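Local coordinates for chitin binding protein (Tectaria macrodonta, PDB 6IF7), which binds copper, probably binds chitin, is insecticidal and is possibly a lytic polysaccharide monooxygenase of family AA10, at residues Phe95-Phe109 against Ile133-Ile147. Numbering follows the deposited sequence.
Sequences FRYIATAAHLGFFEF and INVTNPPLVSGSYQI. With CU (copper (II) ion), chain C; NAG (2-acetamido-2-deoxy-beta-D-glucopyranose), chain B; NAG (2-acetamido-2-deoxy-beta-D-glucopyranose), chain D.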
loop_
_atom_site.group_PDB
_atom_site.type_symbol
_atom_site.label_atom_id
_atom_site.label_comp_id
_atom_site.label_asym_id
_atom_site.label_seq_id
_atom_site.Cartn_x
_atom_site.Cartn_y
_atom_site.Cartn_z
ATOM N N PHE A 95 4.552 6.764 10.595
ATOM C CA PHE A 95 3.697 6.372 9.477
ATOM C C PHE A 95 2.935 7.597 8.948
ATOM O O PHE A 95 2.345 8.382 9.736
ATOM C CB PHE A 95 2.691 5.270 9.824
ATOM C CG PHE A 95 3.309 3.981 10.290
ATOM C CD1 PHE A 95 3.819 3.062 9.377
ATOM C CD2 PHE A 95 3.360 3.670 11.659
ATOM C CE1 PHE A 95 4.377 1.863 9.803
ATOM C CE2 PHE A 95 3.911 2.477 12.092
ATOM C CZ PHE A 95 4.419 1.581 11.164
ATOM N N ARG A 96 2.943 7.742 7.614
ATOM C CA ARG A 96 2.243 8.851 6.945
ATOM C C ARG A 96 1.468 8.329 5.759
ATOM O O ARG A 96 1.992 7.528 5.006
ATOM C CB ARG A 96 3.230 9.906 6.465
ATOM C CG ARG A 96 4.147 10.462 7.544
ATOM C CD ARG A 96 3.423 11.408 8.475
ATOM N NE ARG A 96 4.342 11.947 9.487
ATOM C CZ ARG A 96 4.512 11.488 10.740
ATOM N NH1 ARG A 96 3.820 10.449 11.238
ATOM N NH2 ARG A 96 5.384 12.104 11.532
ATOM N N TYR A 97 0.217 8.785 5.620
ATOM C CA TYR A 97 -0.651 8.505 4.462
ATOM C C TYR A 97 -0.996 9.855 3.868
ATOM O O TYR A 97 -1.714 10.661 4.500
ATOM C CB TYR A 97 -1.941 7.778 4.892
ATOM C CG TYR A 97 -2.779 7.234 3.740
ATOM C CD1 TYR A 97 -3.547 8.065 2.922
ATOM C CD2 TYR A 97 -2.798 5.873 3.474
ATOM C CE1 TYR A 97 -4.280 7.549 1.877
ATOM C CE2 TYR A 97 -3.537 5.355 2.439
ATOM C CZ TYR A 97 -4.265 6.188 1.645
ATOM O OH TYR A 97 -4.990 5.600 0.631
ATOM N N ILE A 98 -0.491 10.102 2.663
ATOM C CA ILE A 98 -0.715 11.387 1.986
ATOM C C ILE A 98 -2.110 11.375 1.363
ATOM O O ILE A 98 -2.487 10.434 0.631
ATOM C CB ILE A 98 0.384 11.774 0.945
ATOM C CG1 ILE A 98 0.063 13.148 0.301
ATOM C CG2 ILE A 98 0.546 10.735 -0.161
ATOM C CD1 ILE A 98 1.223 13.764 -0.463
ATOM N N ALA A 99 -2.874 12.408 1.694
ATOM C CA ALA A 99 -4.242 12.542 1.238
ATOM C C ALA A 99 -4.336 13.811 0.392
ATOM O O ALA A 99 -4.186 14.913 0.905
ATOM C CB ALA A 99 -5.196 12.594 2.422
ATOM N N THR A 100 -4.549 13.631 -0.916
ATOM C CA THR A 100 -4.898 14.731 -1.829
ATOM C C THR A 100 -6.304 15.279 -1.500
ATOM O O THR A 100 -6.579 16.447 -1.723
ATOM C CB THR A 100 -4.847 14.286 -3.311
ATOM O OG1 THR A 100 -5.776 13.222 -3.527
ATOM C CG2 THR A 100 -3.463 13.789 -3.684
ATOM N N ALA A 101 -7.175 14.419 -0.989
ATOM C CA ALA A 101 -8.478 14.805 -0.440
ATOM C C ALA A 101 -8.745 13.934 0.781
ATOM O O ALA A 101 -8.823 12.703 0.659
ATOM C CB ALA A 101 -9.580 14.596 -1.481
ATOM N N ALA A 102 -8.848 14.565 1.947
ATOM C CA ALA A 102 -9.120 13.861 3.205
ATOM C C ALA A 102 -10.537 13.309 3.175
ATOM O O ALA A 102 -11.389 13.838 2.464
ATOM C CB ALA A 102 -8.940 14.794 4.388
ATOM N N HIS A 103 -10.777 12.233 3.924
ATOM C CA HIS A 103 -12.121 11.654 4.049
ATOM C C HIS A 103 -12.358 11.184 5.462
ATOM O O HIS A 103 -11.412 10.944 6.206
ATOM C CB HIS A 103 -12.367 10.456 3.109
ATOM C CG HIS A 103 -12.328 10.797 1.652
ATOM N ND1 HIS A 103 -12.939 11.913 1.130
ATOM C CD2 HIS A 103 -11.750 10.160 0.606
ATOM C CE1 HIS A 103 -12.732 11.957 -0.173
ATOM N NE2 HIS A 103 -12.011 10.905 -0.518
ATOM N N LEU A 104 -13.640 11.039 5.802
ATOM C CA LEU A 104 -14.061 10.316 6.987
ATOM C C LEU A 104 -13.826 8.847 6.697
ATOM O O LEU A 104 -14.435 8.291 5.779
ATOM C CB LEU A 104 -15.538 10.546 7.290
ATOM C CG LEU A 104 -15.902 11.983 7.635
ATOM C CD1 LEU A 104 -17.415 12.188 7.527
ATOM C CD2 LEU A 104 -15.371 12.330 9.020
ATOM N N GLY A 105 -12.942 8.220 7.469
ATOM C CA GLY A 105 -12.660 6.795 7.279
ATOM C C GLY A 105 -11.655 6.258 8.278
ATOM O O GLY A 105 -11.151 6.986 9.129
ATOM N N PHE A 106 -11.376 4.969 8.161
ATOM C CA PHE A 106 -10.390 4.305 9.020
ATOM C C PHE A 106 -9.388 3.528 8.194
ATOM O O PHE A 106 -9.696 3.072 7.089
ATOM C CB PHE A 106 -11.068 3.388 10.054
ATOM C CG PHE A 106 -11.847 2.235 9.467
ATOM C CD1 PHE A 106 -11.223 1.014 9.178
ATOM C CD2 PHE A 106 -13.224 2.330 9.286
ATOM C CE1 PHE A 106 -11.953 -0.056 8.680
ATOM C CE2 PHE A 106 -13.963 1.250 8.792
ATOM C CZ PHE A 106 -13.326 0.059 8.482
ATOM N N PHE A 107 -8.202 3.379 8.757
ATOM C CA PHE A 107 -7.096 2.725 8.100
ATOM C C PHE A 107 -6.744 1.439 8.818
ATOM O O PHE A 107 -6.378 1.478 10.002
ATOM C CB PHE A 107 -5.853 3.620 8.119
ATOM C CG PHE A 107 -6.018 4.919 7.387
ATOM C CD1 PHE A 107 -6.603 6.019 8.005
ATOM C CD2 PHE A 107 -5.558 5.061 6.072
ATOM C CE1 PHE A 107 -6.737 7.234 7.325
ATOM C CE2 PHE A 107 -5.700 6.263 5.395
ATOM C CZ PHE A 107 -6.282 7.348 6.021
ATOM N N GLU A 108 -6.787 0.323 8.089
ATOM C CA GLU A 108 -6.266 -0.958 8.571
ATOM C C GLU A 108 -4.878 -1.213 7.974
ATOM O O GLU A 108 -4.710 -1.138 6.758
ATOM C CB GLU A 108 -7.208 -2.098 8.177
ATOM C CG GLU A 108 -8.607 -2.027 8.773
ATOM C CD GLU A 108 -9.554 -3.081 8.202
ATOM O OE1 GLU A 108 -9.110 -3.872 7.313
ATOM O OE2 GLU A 108 -10.726 -3.131 8.674
ATOM N N PHE A 109 -3.895 -1.498 8.837
ATOM C CA PHE A 109 -2.518 -1.844 8.435
ATOM C C PHE A 109 -2.262 -3.333 8.631
ATOM O O PHE A 109 -2.330 -3.834 9.749
ATOM C CB PHE A 109 -1.467 -1.096 9.263
ATOM C CG PHE A 109 -1.308 0.343 8.919
ATOM C CD1 PHE A 109 -2.367 1.234 9.038
ATOM C CD2 PHE A 109 -0.067 0.844 8.552
ATOM C CE1 PHE A 109 -2.206 2.578 8.771
ATOM C CE2 PHE A 109 0.096 2.188 8.269
ATOM C CZ PHE A 109 -0.977 3.057 8.376
ATOM N N ILE A 133 -2.359 -2.088 12.998
ATOM C CA ILE A 133 -2.956 -0.795 13.354
ATOM C C ILE A 133 -4.328 -0.738 12.699
ATOM O O ILE A 133 -4.480 -1.124 11.523
ATOM C CB ILE A 133 -2.131 0.419 12.857
ATOM C CG1 ILE A 133 -0.692 0.375 13.406
ATOM C CG2 ILE A 133 -2.815 1.730 13.229
ATOM C CD1 ILE A 133 0.252 1.360 12.728
ATOM N N ASN A 134 -5.316 -0.279 13.475
ATOM C CA ASN A 134 -6.612 0.120 12.946
ATOM C C ASN A 134 -7.008 1.450 13.580
ATOM O O ASN A 134 -7.219 1.538 14.795
ATOM C CB ASN A 134 -7.633 -0.976 13.221
ATOM C CG ASN A 134 -8.965 -0.721 12.565
ATOM O OD1 ASN A 134 -9.174 0.259 11.834
ATOM N ND2 ASN A 134 -9.874 -1.635 12.807
ATOM N N VAL A 135 -7.071 2.493 12.765
ATOM C CA VAL A 135 -7.239 3.850 13.281
ATOM C C VAL A 135 -8.278 4.654 12.481
ATOM O O VAL A 135 -8.239 4.706 11.252
ATOM C CB VAL A 135 -5.873 4.578 13.380
ATOM C CG1 VAL A 135 -5.237 4.790 12.015
ATOM C CG2 VAL A 135 -6.017 5.903 14.121
ATOM N N THR A 136 -9.206 5.270 13.204
ATOM C CA THR A 136 -10.271 6.089 12.612
ATOM C C THR A 136 -9.907 7.541 12.687
ATOM O O THR A 136 -9.650 8.053 13.789
ATOM C CB THR A 136 -11.598 5.894 13.356
ATOM O OG1 THR A 136 -12.046 4.559 13.138
ATOM C CG2 THR A 136 -12.674 6.873 12.857
ATOM N N ASN A 137 -9.919 8.201 11.526
ATOM C CA ASN A 137 -9.686 9.660 11.414
ATOM C C ASN A 137 -8.512 10.138 12.245
ATOM O O ASN A 137 -8.664 10.937 13.182
ATOM C CB ASN A 137 -10.972 10.438 11.743
ATOM C CG ASN A 137 -12.078 10.137 10.743
ATOM O OD1 ASN A 137 -11.860 10.160 9.526
ATOM N ND2 ASN A 137 -13.238 9.801 11.241
ATOM N N PRO A 138 -7.325 9.623 11.916
ATOM C CA PRO A 138 -6.129 10.076 12.607
ATOM C C PRO A 138 -5.829 11.541 12.275
ATOM O O PRO A 138 -6.409 12.065 11.329
ATOM C CB PRO A 138 -5.049 9.143 12.059
ATOM C CG PRO A 138 -5.548 8.722 10.709
ATOM C CD PRO A 138 -7.026 8.607 10.888
ATOM N N PRO A 139 -4.928 12.195 13.031
ATOM C CA PRO A 139 -4.664 13.611 12.766
ATOM C C PRO A 139 -4.154 13.858 11.342
ATOM O O PRO A 139 -3.259 13.144 10.881
ATOM C CB PRO A 139 -3.572 13.981 13.777
ATOM C CG PRO A 139 -3.602 12.914 14.792
ATOM C CD PRO A 139 -4.040 11.667 14.078
ATOM N N LEU A 140 -4.735 14.858 10.674
ATOM C CA LEU A 140 -4.297 15.314 9.368
ATOM C C LEU A 140 -3.401 16.521 9.582
ATOM O O LEU A 140 -3.832 17.480 10.179
ATOM C CB LEU A 140 -5.513 15.699 8.534
ATOM C CG LEU A 140 -5.238 16.091 7.090
ATOM C CD1 LEU A 140 -4.813 14.875 6.276
ATOM C CD2 LEU A 140 -6.499 16.700 6.499
ATOM N N VAL A 141 -2.154 16.450 9.120
ATOM C CA VAL A 141 -1.146 17.495 9.330
ATOM C C VAL A 141 -0.345 17.710 8.032
ATOM O O VAL A 141 0.313 16.788 7.553
ATOM C CB VAL A 141 -0.165 17.098 10.449
ATOM C CG1 VAL A 141 0.872 18.191 10.663
ATOM C CG2 VAL A 141 -0.906 16.782 11.750
ATOM N N SER A 142 -0.396 18.928 7.483
ATOM C CA SER A 142 0.239 19.281 6.210
ATOM C C SER A 142 -0.057 18.308 5.082
ATOM O O SER A 142 0.856 17.845 4.420
ATOM C CB SER A 142 1.741 19.420 6.373
ATOM O OG SER A 142 2.003 20.394 7.340
ATOM N N GLY A 143 -1.333 17.981 4.896
ATOM C CA GLY A 143 -1.781 17.126 3.793
ATOM C C GLY A 143 -1.609 15.630 4.020
ATOM O O GLY A 143 -2.073 14.830 3.183
ATOM N N SER A 144 -0.965 15.237 5.129
ATOM C CA SER A 144 -0.775 13.818 5.452
ATOM C C SER A 144 -1.353 13.425 6.818
ATOM O O SER A 144 -1.185 14.130 7.823
ATOM C CB SER A 144 0.696 13.450 5.432
ATOM O OG SER A 144 1.141 13.333 4.115
ATOM N N TYR A 145 -2.009 12.264 6.832
ATOM C CA TYR A 145 -2.418 11.618 8.063
ATOM C C TYR A 145 -1.179 11.053 8.761
ATOM O O TYR A 145 -0.377 10.378 8.138
ATOM C CB TYR A 145 -3.409 10.497 7.779
ATOM C CG TYR A 145 -4.782 10.940 7.338
ATOM C CD1 TYR A 145 -5.660 11.566 8.233
ATOM C CD2 TYR A 145 -5.236 10.680 6.034
ATOM C CE1 TYR A 145 -6.942 11.930 7.840
ATOM C CE2 TYR A 145 -6.516 11.044 5.629
ATOM C CZ TYR A 145 -7.360 11.669 6.528
ATOM O OH TYR A 145 -8.611 12.013 6.097
ATOM N N GLN A 146 -1.021 11.387 10.038
ATOM C CA GLN A 146 0.018 10.842 10.910
ATOM C C GLN A 146 -0.596 9.716 11.734
ATOM O O GLN A 146 -1.615 9.897 12.395
ATOM C CB GLN A 146 0.550 11.928 11.863
ATOM C CG GLN A 146 0.986 13.191 11.144
ATOM C CD GLN A 146 1.894 14.071 11.956
ATOM O OE1 GLN A 146 1.840 14.096 13.185
ATOM N NE2 GLN A 146 2.733 14.821 11.269
ATOM N N ILE A 147 0.046 8.558 11.701
ATOM C CA ILE A 147 -0.477 7.333 12.303
ATOM C C ILE A 147 0.614 6.726 13.203
ATOM O O ILE A 147 1.792 6.647 12.815
ATOM C CB ILE A 147 -0.949 6.362 11.176
ATOM C CG1 ILE A 147 -2.196 6.965 10.473
ATOM C CG2 ILE A 147 -1.204 4.944 11.696
ATOM C CD1 ILE A 147 -2.572 6.313 9.175
HETATM CU CU CU C . -10.973 10.677 -2.321
HETATM C C1 NAG B . -11.206 -1.484 12.218
HETATM C C2 NAG B . -11.988 -2.794 12.162
HETATM C C3 NAG B . -13.316 -2.524 11.514
HETATM C C4 NAG B . -14.081 -1.481 12.299
HETATM C C5 NAG B . -13.268 -0.201 12.373
HETATM C C6 NAG B . -13.958 0.802 13.275
HETATM C C7 NAG B . -10.807 -4.900 11.876
HETATM C C8 NAG B . -10.148 -5.821 10.897
HETATM N N2 NAG B . -11.299 -3.795 11.362
HETATM O O3 NAG B . -14.071 -3.747 11.475
HETATM O O4 NAG B . -15.329 -1.257 11.647
HETATM O O5 NAG B . -11.985 -0.493 12.906
HETATM O O6 NAG B . -13.130 1.962 13.366
HETATM O O7 NAG B . -10.899 -5.154 13.050
HETATM C C1 NAG D . -16.453 -1.315 12.522
HETATM C C2 NAG D . -17.689 -0.816 11.775
HETATM C C3 NAG D . -18.916 -0.900 12.665
HETATM C C4 NAG D . -19.027 -2.263 13.331
HETATM C C5 NAG D . -17.719 -2.699 13.976
HETATM C C6 NAG D . -17.943 -4.069 14.611
HETATM C C7 NAG D . -17.635 0.861 9.979
HETATM C C8 NAG D . -17.608 2.314 9.629
HETATM N N2 NAG D . -17.557 0.549 11.288
HETATM O O3 NAG D . -20.046 -0.739 11.829
HETATM O O4 NAG D . -20.039 -2.239 14.332
HETATM O O5 NAG D . -16.695 -2.652 12.964
HETATM O O6 NAG D . -16.713 -4.717 14.837
HETATM O O7 NAG D . -17.752 0.039 9.088
HETATM O O HOH W 1 3.407 8.807 13.484
HETATM O O HOH W 2 -10.234 12.120 8.532
#
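Strand 95-99 pairs antiparallel with 144-147, and strand 105-109 with 133-136, the axes of these short segments approaching to 4.4 and 4.5 Å. Tyr97 and Tyr145 form a hydrogen-bonded pair. Between the two sheets, the edge of Phe107 meets a face of Tyr145, ring planes at 62°, with Phe107 CZ 3.5 Å from Tyr145 CD2. Leu140 CD1 covers the other face of Tyr145. Ile147 CD1 lies over a face of Phe107 and 3.7 Å from CZ of Phe109. The rings of Phe107, Phe109 and Tyr145 and the side chain of Ile147 pack in the core of the beta-sandwich, the fold known for AA10 enzymes. Tyr145 OH accepts the N-H of His103 at 3.1 Å. His103 NE2 binds the copper, as does His1 N, so the tyrosine holds the backbone of a copper ligand. Near the start of strand 95-99, Arg96 bends at chi2 (-74°) and lays its guanidinium over the amide of Gln146, planes 22° apart. Its NH1 donates to Phe95 O from above the carbonyl plane, and Ile147 N reaches that oxygen from the opposite face. A leucine in place of Arg96 would probably leave Phe95 O with one fewer donor and the Gln146 amide without its stacking partner. On the face bearing Phe106 and Glu108, Asn134 ND2 carries an N-linked sugar, whose C5 sits over the Phe106 ring. The N2 of this sugar donates to Glu108 OE2 at 2.8 Å, while Tyr110 holds Glu108 OE1.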